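Local structure of ribulose-bisphosphate carboxylase (Alicyclobacillus acidocaldarius subsp. acidocaldarius, 4NAS) at residues B[219-224]-B[244-249]; B[223-228]-B[252-257]; B[340-345]-B[402-407]. The protein belongs to the ribulose-bisphosphate carboxylase large-chain family, joining an N-terminal domain to a TIM-barrel domain that carries a calcium site. All coordinates share one frame; numbering follows the deposited sequence.

Contact 1: B[219-224]-B[244-249]. With FMT (formic acid), chain F.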
loop_
_atom_site.group_PDB
_atom_site.type_symbol
_atom_site.label_atom_id
_atom_site.label_comp_id
_atom_site.label_asym_id
_atom_site.label_seq_id
_atom_site.Cartn_x
_atom_site.Cartn_y
_atom_site.Cartn_z
ATOM N N GLY B 219 0.888 -5.944 -15.489
ATOM C CA GLY B 219 1.696 -7.146 -15.462
ATOM C C GLY B 219 2.572 -7.207 -14.214
ATOM O O GLY B 219 2.519 -6.335 -13.358
ATOM N N PRO B 220 3.401 -8.247 -14.122
ATOM C CA PRO B 220 4.291 -8.542 -12.997
ATOM C C PRO B 220 5.359 -7.470 -12.805
ATOM O O PRO B 220 5.862 -6.928 -13.795
ATOM C CB PRO B 220 4.972 -9.848 -13.425
ATOM C CG PRO B 220 4.102 -10.415 -14.490
ATOM C CD PRO B 220 3.509 -9.252 -15.191
ATOM N N VAL B 221 5.722 -7.202 -11.550
ATOM C CA VAL B 221 6.694 -6.155 -11.250
ATOM C C VAL B 221 8.020 -6.328 -12.012
ATOM O O VAL B 221 8.518 -5.368 -12.598
ATOM C CB VAL B 221 6.915 -5.988 -9.726
ATOM C CG1 VAL B 221 8.224 -5.279 -9.436
ATOM C CG2 VAL B 221 5.736 -5.216 -9.092
ATOM N N HIS B 222 8.547 -7.554 -12.055
ATOM C CA HIS B 222 9.877 -7.810 -12.636
ATOM C C HIS B 222 10.006 -7.481 -14.132
ATOM O O HIS B 222 11.111 -7.380 -14.666
ATOM C CB HIS B 222 10.310 -9.255 -12.387
ATOM C CG HIS B 222 9.491 -10.267 -13.127
ATOM N ND1 HIS B 222 9.707 -10.572 -14.456
ATOM C CD2 HIS B 222 8.450 -11.037 -12.730
ATOM C CE1 HIS B 222 8.842 -11.494 -14.840
ATOM N NE2 HIS B 222 8.068 -11.794 -13.811
ATOM N N SER B 223 8.886 -7.320 -14.817
ATOM C CA SER B 223 8.958 -7.020 -16.244
ATOM C C SER B 223 8.309 -5.663 -16.525
ATOM O O SER B 223 8.220 -5.226 -17.667
ATOM C CB SER B 223 8.316 -8.137 -17.066
ATOM O OG SER B 223 6.912 -8.168 -16.888
ATOM N N LEU B 224 7.900 -4.989 -15.456
ATOM C CA LEU B 224 7.222 -3.701 -15.555
ATOM C C LEU B 224 8.069 -2.606 -16.219
ATOM O O LEU B 224 7.582 -1.857 -17.065
ATOM C CB LEU B 224 6.772 -3.241 -14.168
ATOM C CG LEU B 224 5.566 -2.308 -14.128
ATOM C CD1 LEU B 224 4.370 -2.961 -14.789
ATOM C CD2 LEU B 224 5.240 -1.941 -12.686
ATOM N N VAL B 244 -0.635 3.352 -6.074
ATOM C CA VAL B 244 -0.795 2.771 -4.741
ATOM C C VAL B 244 -0.898 1.237 -4.795
ATOM O O VAL B 244 -0.420 0.542 -3.891
ATOM C CB VAL B 244 -2.009 3.401 -3.970
ATOM C CG1 VAL B 244 -2.216 2.742 -2.571
ATOM C CG2 VAL B 244 -1.817 4.913 -3.820
ATOM N N ALA B 245 -1.509 0.697 -5.847
ATOM C CA ALA B 245 -1.601 -0.758 -5.964
ATOM C C ALA B 245 -0.202 -1.363 -6.130
ATOM O O ALA B 245 0.120 -2.435 -5.573
ATOM C CB ALA B 245 -2.497 -1.146 -7.124
ATOM N N TYR B 246 0.641 -0.672 -6.885
ATOM C CA TYR B 246 1.948 -1.243 -7.201
ATOM C C TYR B 246 2.982 -0.915 -6.129
ATOM O O TYR B 246 3.889 -1.707 -5.874
ATOM C CB TYR B 246 2.436 -0.743 -8.548
ATOM C CG TYR B 246 2.046 -1.637 -9.693
ATOM C CD1 TYR B 246 2.566 -2.924 -9.794
ATOM C CD2 TYR B 246 1.189 -1.191 -10.691
ATOM C CE1 TYR B 246 2.226 -3.748 -10.846
ATOM C CE2 TYR B 246 0.838 -2.024 -11.764
ATOM C CZ TYR B 246 1.363 -3.295 -11.828
ATOM O OH TYR B 246 1.058 -4.121 -12.887
ATOM N N GLY B 247 2.830 0.248 -5.497
ATOM C CA GLY B 247 3.798 0.718 -4.523
ATOM C C GLY B 247 4.631 1.871 -5.033
ATOM O O GLY B 247 5.014 1.884 -6.202
ATOM N N TYR B 248 4.989 2.817 -4.161
ATOM C CA TYR B 248 5.645 4.034 -4.642
ATOM C C TYR B 248 7.060 3.800 -5.165
ATOM O O TYR B 248 7.510 4.484 -6.102
ATOM C CB TYR B 248 5.646 5.153 -3.583
ATOM C CG TYR B 248 4.287 5.696 -3.197
ATOM C CD1 TYR B 248 3.716 6.770 -3.889
ATOM C CD2 TYR B 248 3.591 5.170 -2.122
ATOM C CE1 TYR B 248 2.481 7.273 -3.542
ATOM C CE2 TYR B 248 2.341 5.668 -1.766
ATOM C CZ TYR B 248 1.801 6.729 -2.469
ATOM O OH TYR B 248 0.566 7.227 -2.111
ATOM N N ASP B 249 7.773 2.868 -4.542
ATOM C CA ASP B 249 9.137 2.563 -4.970
ATOM C C ASP B 249 9.163 1.945 -6.348
ATOM O O ASP B 249 10.118 2.171 -7.089
ATOM C CB ASP B 249 9.850 1.644 -3.987
ATOM C CG ASP B 249 10.303 2.372 -2.744
ATOM O OD1 ASP B 249 10.888 3.471 -2.880
ATOM O OD2 ASP B 249 10.036 1.864 -1.636
HETATM C C FMT F . 3.695 -10.017 -9.892
HETATM O O1 FMT F . 2.981 -10.618 -9.065
HETATM O O2 FMT F . 4.789 -9.444 -9.685
HETATM O O HOH W 1 -1.193 -5.343 -13.209
#

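Contact 2: B[223-228]-B[252-257]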
loop_
_atom_site.group_PDB
_atom_site.type_symbol
_atom_site.label_atom_id
_atom_site.label_comp_id
_atom_site.label_asym_id
_atom_site.label_seq_id
_atom_site.Cartn_x
_atom_site.Cartn_y
_atom_site.Cartn_z
ATOM N N SER B 223 8.886 -7.320 -14.817
ATOM C CA SER B 223 8.958 -7.020 -16.244
ATOM C C SER B 223 8.309 -5.663 -16.525
ATOM O O SER B 223 8.220 -5.226 -17.667
ATOM C CB SER B 223 8.316 -8.137 -17.066
ATOM O OG SER B 223 6.912 -8.168 -16.888
ATOM N N LEU B 224 7.900 -4.989 -15.456
ATOM C CA LEU B 224 7.222 -3.701 -15.555
ATOM C C LEU B 224 8.069 -2.606 -16.219
ATOM O O LEU B 224 7.582 -1.857 -17.065
ATOM C CB LEU B 224 6.772 -3.241 -14.168
ATOM C CG LEU B 224 5.566 -2.308 -14.128
ATOM C CD1 LEU B 224 4.370 -2.961 -14.789
ATOM C CD2 LEU B 224 5.240 -1.941 -12.686
ATOM N N ARG B 225 9.332 -2.509 -15.835
ATOM C CA ARG B 225 10.176 -1.442 -16.360
ATOM C C ARG B 225 10.489 -1.688 -17.848
ATOM O O ARG B 225 10.466 -0.759 -18.677
ATOM C CB ARG B 225 11.441 -1.275 -15.500
ATOM C CG ARG B 225 11.957 0.166 -15.401
ATOM C CD ARG B 225 12.978 0.335 -14.278
ATOM N NE ARG B 225 14.110 -0.574 -14.452
ATOM C CZ ARG B 225 15.228 -0.539 -13.735
ATOM N NH1 ARG B 225 15.385 0.367 -12.782
ATOM N NH2 ARG B 225 16.189 -1.419 -13.973
ATOM N N GLU B 226 10.746 -2.940 -18.202
ATOM C CA GLU B 226 10.931 -3.281 -19.613
ATOM C C GLU B 226 9.653 -3.014 -20.424
ATOM O O GLU B 226 9.717 -2.491 -21.532
ATOM C CB GLU B 226 11.370 -4.738 -19.773
ATOM C CG GLU B 226 11.647 -5.150 -21.232
ATOM C CD GLU B 226 12.787 -4.351 -21.879
ATOM O OE1 GLU B 226 13.702 -3.907 -21.148
ATOM O OE2 GLU B 226 12.770 -4.167 -23.121
ATOM N N ARG B 227 8.488 -3.349 -19.873
ATOM C CA ARG B 227 7.249 -3.065 -20.587
ATOM C C ARG B 227 7.031 -1.556 -20.762
ATOM O O ARG B 227 6.612 -1.106 -21.825
ATOM C CB ARG B 227 6.022 -3.718 -19.929
ATOM C CG ARG B 227 4.762 -3.560 -20.803
ATOM C CD ARG B 227 3.552 -4.374 -20.336
ATOM N NE ARG B 227 2.914 -5.102 -21.447
ATOM C CZ ARG B 227 1.957 -6.008 -21.278
ATOM N NH1 ARG B 227 1.516 -6.280 -20.054
ATOM N NH2 ARG B 227 1.423 -6.623 -22.316
ATOM N N ALA B 228 7.319 -0.783 -19.719
ATOM C CA ALA B 228 7.195 0.674 -19.780
ATOM C C ALA B 228 8.071 1.233 -20.908
ATOM O O ALA B 228 7.685 2.177 -21.627
ATOM C CB ALA B 228 7.615 1.283 -18.454
ATOM N N ALA B 252 8.745 4.794 -8.603
ATOM C CA ALA B 252 9.976 5.603 -8.562
ATOM C C ALA B 252 11.020 5.150 -9.575
ATOM O O ALA B 252 11.670 5.985 -10.231
ATOM C CB ALA B 252 10.590 5.615 -7.150
ATOM N N ASP B 253 11.190 3.837 -9.710
ATOM C CA ASP B 253 12.183 3.314 -10.658
ATOM C C ASP B 253 11.818 3.667 -12.103
ATOM O O ASP B 253 12.691 3.926 -12.930
ATOM C CB ASP B 253 12.348 1.796 -10.521
ATOM C CG ASP B 253 13.077 1.382 -9.232
ATOM O OD1 ASP B 253 13.673 2.237 -8.534
ATOM O OD2 ASP B 253 13.045 0.180 -8.919
ATOM N N LEU B 254 10.520 3.668 -12.397
ATOM C CA LEU B 254 10.027 4.046 -13.740
ATOM C C LEU B 254 10.309 5.518 -14.046
ATOM O O LEU B 254 10.731 5.890 -15.150
ATOM C CB LEU B 254 8.517 3.848 -13.821
ATOM C CG LEU B 254 7.852 2.479 -14.016
ATOM C CD1 LEU B 254 8.444 1.407 -13.145
ATOM C CD2 LEU B 254 6.350 2.619 -13.732
ATOM N N ALA B 255 10.033 6.361 -13.064
ATOM C CA ALA B 255 10.221 7.787 -13.231
ATOM C C ALA B 255 11.722 8.125 -13.325
ATOM O O ALA B 255 12.125 9.104 -13.957
ATOM C CB ALA B 255 9.533 8.525 -12.068
ATOM N N ARG B 256 12.557 7.288 -12.733
ATOM C CA ARG B 256 13.994 7.550 -12.774
ATOM C C ARG B 256 14.660 7.076 -14.066
ATOM O O ARG B 256 15.664 7.641 -14.495
ATOM C CB ARG B 256 14.701 6.934 -11.570
ATOM C CG ARG B 256 16.086 7.538 -11.320
ATOM C CD ARG B 256 16.820 6.844 -10.181
ATOM N NE ARG B 256 16.051 6.745 -8.942
ATOM C CZ ARG B 256 16.029 7.674 -7.991
ATOM N NH1 ARG B 256 16.720 8.795 -8.131
ATOM N NH2 ARG B 256 15.306 7.481 -6.899
ATOM N N ASP B 257 14.098 6.047 -14.690
ATOM C CA ASP B 257 14.706 5.413 -15.865
ATOM C C ASP B 257 14.593 6.288 -17.143
ATOM O O ASP B 257 13.488 6.535 -17.631
ATOM C CB ASP B 257 14.013 4.063 -16.074
ATOM C CG ASP B 257 14.740 3.161 -17.046
ATOM O OD1 ASP B 257 15.572 3.645 -17.844
ATOM O OD2 ASP B 257 14.454 1.947 -17.007
#

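Contact 3: B[340-345]-B[402-407]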
loop_
_atom_site.group_PDB
_atom_site.type_symbol
_atom_site.label_atom_id
_atom_site.label_comp_id
_atom_site.label_asym_id
_atom_site.label_seq_id
_atom_site.Cartn_x
_atom_site.Cartn_y
_atom_site.Cartn_z
ATOM N N ILE B 340 -16.942 16.903 -13.655
ATOM C CA ILE B 340 -16.273 17.737 -14.642
ATOM C C ILE B 340 -17.134 17.866 -15.909
ATOM O O ILE B 340 -17.215 16.929 -16.687
ATOM C CB ILE B 340 -14.917 17.125 -15.026
ATOM C CG1 ILE B 340 -14.099 16.803 -13.767
ATOM C CG2 ILE B 340 -14.158 18.032 -16.000
ATOM C CD1 ILE B 340 -13.764 18.021 -12.873
ATOM N N TYR B 341 -17.764 19.029 -16.097
ATOM C CA TYR B 341 -18.549 19.344 -17.299
ATOM C C TYR B 341 -18.219 20.733 -17.837
ATOM O O TYR B 341 -17.693 21.572 -17.091
ATOM C CB TYR B 341 -20.024 19.279 -16.962
ATOM C CG TYR B 341 -20.401 17.986 -16.306
ATOM C CD1 TYR B 341 -20.509 16.819 -17.052
ATOM C CD2 TYR B 341 -20.626 17.921 -14.937
ATOM C CE1 TYR B 341 -20.860 15.629 -16.458
ATOM C CE2 TYR B 341 -20.965 16.737 -14.334
ATOM C CZ TYR B 341 -21.088 15.591 -15.095
ATOM O OH TYR B 341 -21.436 14.393 -14.493
ATOM N N PRO B 342 -18.539 20.991 -19.126
ATOM C CA PRO B 342 -18.188 22.278 -19.743
ATOM C C PRO B 342 -18.676 23.489 -18.956
ATOM O O PRO B 342 -17.982 24.500 -18.925
ATOM C CB PRO B 342 -18.872 22.202 -21.113
ATOM C CG PRO B 342 -18.807 20.744 -21.458
ATOM C CD PRO B 342 -19.113 20.060 -20.119
ATOM N N GLY B 343 -19.819 23.366 -18.285
ATOM C CA GLY B 343 -20.346 24.451 -17.479
ATOM C C GLY B 343 -19.457 24.766 -16.288
ATOM O O GLY B 343 -19.497 25.866 -15.739
ATOM N N LEU B 344 -18.640 23.799 -15.893
ATOM C CA LEU B 344 -17.765 23.989 -14.744
ATOM C C LEU B 344 -16.425 24.593 -15.146
ATOM O O LEU B 344 -15.685 25.052 -14.283
ATOM C CB LEU B 344 -17.564 22.676 -13.971
ATOM C CG LEU B 344 -16.983 22.772 -12.548
ATOM C CD1 LEU B 344 -17.980 23.425 -11.573
ATOM C CD2 LEU B 344 -16.466 21.414 -12.000
ATOM N N VAL B 345 -16.122 24.599 -16.447
ATOM C CA VAL B 345 -14.836 25.111 -16.937
ATOM C C VAL B 345 -14.371 26.475 -16.391
ATOM O O VAL B 345 -13.211 26.607 -15.996
ATOM C CB VAL B 345 -14.681 25.023 -18.478
ATOM C CG1 VAL B 345 -13.505 25.863 -18.961
ATOM C CG2 VAL B 345 -14.491 23.574 -18.905
ATOM N N ARG B 402 -23.907 24.358 -26.174
ATOM C CA ARG B 402 -25.339 24.514 -25.970
ATOM C C ARG B 402 -25.966 23.255 -25.354
ATOM O O ARG B 402 -26.642 23.322 -24.330
ATOM C CB ARG B 402 -25.993 24.826 -27.318
ATOM C CG ARG B 402 -27.497 24.874 -27.332
ATOM C CD ARG B 402 -27.983 24.873 -28.780
ATOM N NE ARG B 402 -28.283 23.527 -29.275
ATOM C CZ ARG B 402 -28.291 23.183 -30.565
ATOM N NH1 ARG B 402 -28.592 21.939 -30.925
ATOM N NH2 ARG B 402 -27.988 24.079 -31.496
ATOM N N GLN B 403 -25.741 22.108 -25.986
ATOM C CA GLN B 403 -26.251 20.840 -25.472
ATOM C C GLN B 403 -25.704 20.521 -24.078
ATOM O O GLN B 403 -26.435 20.035 -23.205
ATOM C CB GLN B 403 -25.939 19.704 -26.450
ATOM C CG GLN B 403 -26.745 19.794 -27.743
ATOM C CD GLN B 403 -26.462 18.658 -28.710
ATOM O OE1 GLN B 403 -25.390 18.591 -29.310
ATOM N NE2 GLN B 403 -27.445 17.766 -28.885
ATOM N N ALA B 404 -24.422 20.807 -23.874
ATOM C CA ALA B 404 -23.766 20.530 -22.600
ATOM C C ALA B 404 -24.349 21.397 -21.511
ATOM O O ALA B 404 -24.565 20.931 -20.404
ATOM C CB ALA B 404 -22.269 20.767 -22.702
ATOM N N LEU B 405 -24.611 22.662 -21.826
ATOM C CA LEU B 405 -25.248 23.548 -20.857
ATOM C C LEU B 405 -26.657 23.065 -20.538
ATOM O O LEU B 405 -27.142 23.247 -19.428
ATOM C CB LEU B 405 -25.275 24.992 -21.353
ATOM C CG LEU B 405 -23.906 25.639 -21.538
ATOM C CD1 LEU B 405 -24.053 27.090 -21.940
ATOM C CD2 LEU B 405 -23.052 25.495 -20.272
ATOM N N GLU B 406 -27.307 22.438 -21.515
ATOM C CA GLU B 406 -28.669 21.956 -21.327
ATOM C C GLU B 406 -28.732 20.773 -20.371
ATOM O O GLU B 406 -29.535 20.753 -19.445
ATOM C CB GLU B 406 -29.299 21.572 -22.667
ATOM N N LYS B 407 -27.893 19.776 -20.603
ATOM C CA LYS B 407 -27.963 18.567 -19.803
ATOM C C LYS B 407 -27.482 18.779 -18.364
ATOM O O LYS B 407 -28.163 18.399 -17.421
ATOM C CB LYS B 407 -27.177 17.437 -20.467
ATOM C CG LYS B 407 -27.437 16.080 -19.839
ATOM C CD LYS B 407 -26.864 14.950 -20.672
ATOM C CE LYS B 407 -27.659 13.663 -20.473
ATOM N NZ LYS B 407 -27.043 12.527 -21.215
HETATM O O HOH W 2 -22.223 21.865 -18.629
#

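Contact 1: B[219-224]-B[244-249]
Two torsions bring the branches of V221 and L224 to the Y246 ring. V221 has chi1 at 160°, which puts CG2 anti to the carbonyl carbon and beside the backbone N. CG2 then reaches the ring edge, 4.0 Å from Y246 CD1. In L224, CG is turned roughly anti to the backbone N (chi1 -154°), and CD2 comes over one face of the ring. This is a CH-pi contact, with L224 CD2 4.1 Å from the centroid of the Y246 ring and offset toward its rim. The phenol itself is held at its oxygen. Y246 OH donates to G219 O at 2.7 Å, meeting a lone pair in the carbonyl plane. Water 1 closes a small ring: it accepts from G219 N and donates to Y246 OH at 2.6 Å. The hydroxyl thus gives one bond and receives one. A formic acid, probably from the crystallisation liquor, accepts from V221 N. The contact ties the loop after strand 214-216 and the start of helix 221-233 to the short helix 243-246, which follows strand 238-242. V221 and L224 also pack on V250 of helix 248-256, and A92 of the second subunit packs on Y246.

Contact 2: B[223-228]-B[252-257]
R225 reaches across to D253, L254 and D257, and charge accounts for part of the contact. R225 NE lies 3.6 Å from D257 OD2, a long salt bridge. The oxygen sits well out of the guanidinium plane, and the two flat groups are turned 76° apart. No N-H points at the oxygen, so the attraction is one of charge alone. D257 OD2 has a stronger partner in R229 NH1, with which it forms a salt bridge. The second acid is more distant: D253 OD2 is 4.5 Å from R225 NH1, again far out of plane. That oxygen also takes a weak hydrogen bond from H222 N of the second subunit.

The aliphatic part of R225 makes the close packing. A bend at chi3 (57°) turns the guanidinium away from the line of the chain. R225 CD passes 3.8 Å from D253 O, and R225 CG is 3.5 Å from D257 OD2. Beyond the bend, R225 NH1 rests 4.0 Å from D253 CB. L254 adds a looser apolar touch, with CD1 4.4 Å from R225 CG.

These segments belong to two helices of the TIM barrel. Helix 221-233 follows strand 214-216, and helix 248-256 comes after the neighbouring parallel strand 238-242 and the short helix 243-246. The backbones come close, with R225 CA and L254 CA 6.1 Å apart. L224 and L254, one from each helix, both pack on L217.

The backbone bonds inside each segment are helical, as from R227 N to S223 O and from R256 N to A252 O. D257 is where helix 248-256 leaves helical geometry, and D257 N bonds weakly to D253 O and L254 O.

Contact 3: B[340-345]-B[402-407]
A 3-10 turn, 342-344, lies between strand 333-337 and helix 345-352 of the TIM barrel, and here it meets helix 399-408 near the C-terminus. P342 and G343 do the touching on the turn. A404 and L405 do so on the helix.

The P342 ring lies against the methyl of A404. P342 CG is the nearest ring atom, 3.7 Å from A404 CB, and P342 CB follows at 4.0 Å from the same methyl. The second touch is between L405 and backbone. L405 CG stands beside the backbone N (chi1 -64°), and the chain then runs on extended (chi2 -176°). This brings L405 CD2 to 4.0 Å from G343 CA. G343 has no side chain, so the methyl lies directly on the main chain.

The polar link is made by water 2. It accepts from G343 N at 2.9 Å and donates to A404 O at 3.1 Å, bridging the two backbones beside the apolar touches. The turn is closed within itself by L344 N to Y341 O, 2.7 Å.

Around these touches, Y341 stacks its ring on W408, the next residue of helix 399-408. P342 also packs on A377 and F378 of helix 371-386. Q403 touches M373 of that same helix, so helix 371-386 touches both the turn and helix 399-408.

How the contacts relate
Contacts 1 and 2 are neighbours, with centres 9 Å apart. They share S223 and L224 and use helices 221-233 and 248-256, and both touch the second subunit. Contact 3 lies about 38 Å from each, centre to centre, on the opposite side of the chain's centre, and no other chain of the assembly touches it. Contact 1 is buried, while contacts 2 and 3 are partly buried. The chemistry differs too. Contact 1 combines apolar packing on an aromatic ring with a direct hydrogen bond from its hydroxyl. Contact 2, at the second subunit, relies on charge and an arginine's aliphatic chain. Contact 3 is apolar, a turn against the C-terminal helix, with a bridging water.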